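Long-range contact in transcriptional repressor (Vibrio fischeri, PDB 3KV1), which probably represses transcription as a SorC-family regulator, with this domain thought to bind a sugar or related small effector: residues L118-Y123 against R209-E214. Sequence-based numbering, arbitrary orientation.
Sequences LYAPAY and RVIGLE
Ile211 sits at the apolar centre, its side chain turned into the bend of 118-123. Its CG2 branch, anti to the backbone N, meets the CB of Ala120 at 4.0 Å and comes more loosely up to CD2 of Leu118. With CG1 placed beside its own N (chi1 -68°), the extended arm carries CD1 off to Pro121, 3.5 Å from its carbonyl O. Phe133 and Met134 of helix 127-134 pack against Ile211, while Leu118 and Ala120 rest on helix 137-147. Next along, the two backbones join in a single beta bridge, Tyr123 with Val210, their CA atoms 4.6 Å apart. One loop follows strand 114-116 of the central sheet in this Rossmann-like, putative sugar-binding domain, the other leads to helix 215-219. The hydrogen bond runs from Ile211 N to Ala122 O (2.8 Å, 162° at the hydrogen), with the donor tilted 34° from the carbonyl plane. That same oxygen takes a CA-H contact from Val210, and Arg209 O returns one from the CA of Tyr123 at 3.1 Å. Arg209 O also lies at the edge of the Tyr123 ring; Val210 CG2 does too, 3.9 Å from CE1, but Val210 has a second conformer and this contact is less certain. At the tip of the ring the hydroxyl is hydrogen-bonded to His164 and Gln63, and a glycerol, probably from the crystallisation liquor, lies nearby and may mark a pocket. The Arg209 guanidinium leads away to the Phe170 carbonyl and a salt bridge with Glu175; Tyr123 O is hydrogen-bonded to His136 of the second subunit.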
# COMPACT_ATOMS: atom_id res chain seq x y z
N LEU A 118 -3.75 0.38 -3.70
CA LEU A 118 -4.19 1.69 -4.18
C LEU A 118 -3.44 2.71 -3.33
O LEU A 118 -3.67 2.75 -2.11
CB LEU A 118 -5.71 1.82 -4.05
CG LEU A 118 -6.32 3.11 -4.61
CD1 LEU A 118 -6.04 3.27 -6.10
CD2 LEU A 118 -7.83 3.08 -4.35
N TYR A 119 -2.50 3.47 -3.93
CA TYR A 119 -1.66 4.41 -3.17
C TYR A 119 -2.35 5.75 -2.90
O TYR A 119 -1.91 6.80 -3.40
CB TYR A 119 -0.30 4.63 -3.89
CG TYR A 119 0.50 3.36 -3.90
CD1 TYR A 119 0.66 2.63 -5.07
CD2 TYR A 119 1.04 2.86 -2.72
CE1 TYR A 119 1.38 1.43 -5.07
CE2 TYR A 119 1.75 1.64 -2.71
CZ TYR A 119 1.91 0.94 -3.89
OH TYR A 119 2.61 -0.26 -3.88
N ALA A 120 -3.43 5.70 -2.12
CA ALA A 120 -4.17 6.88 -1.75
C ALA A 120 -4.93 6.53 -0.47
O ALA A 120 -5.25 5.36 -0.23
CB ALA A 120 -5.19 7.23 -2.82
N PRO A 121 -5.24 7.54 0.33
CA PRO A 121 -6.06 7.23 1.50
C PRO A 121 -7.51 6.89 1.11
O PRO A 121 -7.99 7.33 0.06
CB PRO A 121 -6.08 8.54 2.31
CG PRO A 121 -5.46 9.58 1.47
CD PRO A 121 -4.89 8.96 0.21
N ALA A 122 -8.20 6.17 1.98
CA ALA A 122 -9.62 5.84 1.74
C ALA A 122 -10.49 7.09 1.78
O ALA A 122 -11.44 7.22 0.99
CB ALA A 122 -10.11 4.87 2.82
N TYR A 123 -10.17 8.02 2.68
CA TYR A 123 -11.05 9.17 2.97
C TYR A 123 -10.33 10.49 2.86
O TYR A 123 -9.14 10.59 3.18
CB TYR A 123 -11.65 9.07 4.38
CG TYR A 123 -12.42 7.80 4.58
CD1 TYR A 123 -13.53 7.52 3.80
CD2 TYR A 123 -12.02 6.87 5.53
CE1 TYR A 123 -14.25 6.34 3.96
CE2 TYR A 123 -12.74 5.69 5.71
CZ TYR A 123 -13.84 5.42 4.92
OH TYR A 123 -14.55 4.25 5.11
N ARG A 209 -16.10 12.13 -0.22
CA ARG A 209 -15.05 11.98 0.79
C ARG A 209 -14.33 10.64 0.68
O ARG A 209 -13.57 10.31 1.56
CB ARG A 209 -15.65 12.07 2.22
CG ARG A 209 -16.47 13.31 2.49
CD ARG A 209 -15.71 14.63 2.30
NE ARG A 209 -16.70 15.68 2.12
CZ ARG A 209 -17.22 16.43 3.09
NH1 ARG A 209 -16.80 16.32 4.35
NH2 ARG A 209 -18.16 17.30 2.78
N VAL A 210 -14.59 9.86 -0.37
CA VAL A 210 -14.04 8.50 -0.49
C VAL A 210 -13.26 8.34 -1.79
O VAL A 210 -13.70 8.81 -2.83
CB VAL A 210 -15.14 7.40 -0.48
CG1 VAL A 210 -14.50 6.01 -0.41
CG2 VAL A 210 -16.07 7.60 0.69
N ILE A 211 -12.11 7.66 -1.72
CA ILE A 211 -11.35 7.38 -2.91
C ILE A 211 -11.41 5.89 -3.20
O ILE A 211 -10.94 5.08 -2.41
CB ILE A 211 -9.88 7.78 -2.72
CG1 ILE A 211 -9.81 9.32 -2.64
CG2 ILE A 211 -9.07 7.30 -3.91
CD1 ILE A 211 -8.48 9.85 -2.32
N GLY A 212 -12.03 5.53 -4.32
CA GLY A 212 -12.13 4.12 -4.65
C GLY A 212 -13.03 3.97 -5.86
O GLY A 212 -13.33 4.97 -6.52
N LEU A 213 -13.43 2.73 -6.16
CA LEU A 213 -14.42 2.47 -7.22
C LEU A 213 -15.80 3.07 -6.95
O LEU A 213 -16.09 3.56 -5.86
CB LEU A 213 -14.59 0.97 -7.44
CG LEU A 213 -13.37 0.19 -7.97
CD1 LEU A 213 -13.83 -1.24 -8.19
CD2 LEU A 213 -12.84 0.80 -9.28
N GLU A 214 -16.65 3.05 -7.98
CA GLU A 214 -18.04 3.49 -7.83
C GLU A 214 -19.02 2.43 -8.33
O GLU A 214 -18.63 1.40 -8.89
CB GLU A 214 -18.28 4.82 -8.56
CG GLU A 214 -17.99 4.76 -10.05
CD GLU A 214 -18.22 6.10 -10.74
OE1 GLU A 214 -17.28 6.91 -10.78
OE2 GLU A 214 -19.35 6.34 -11.22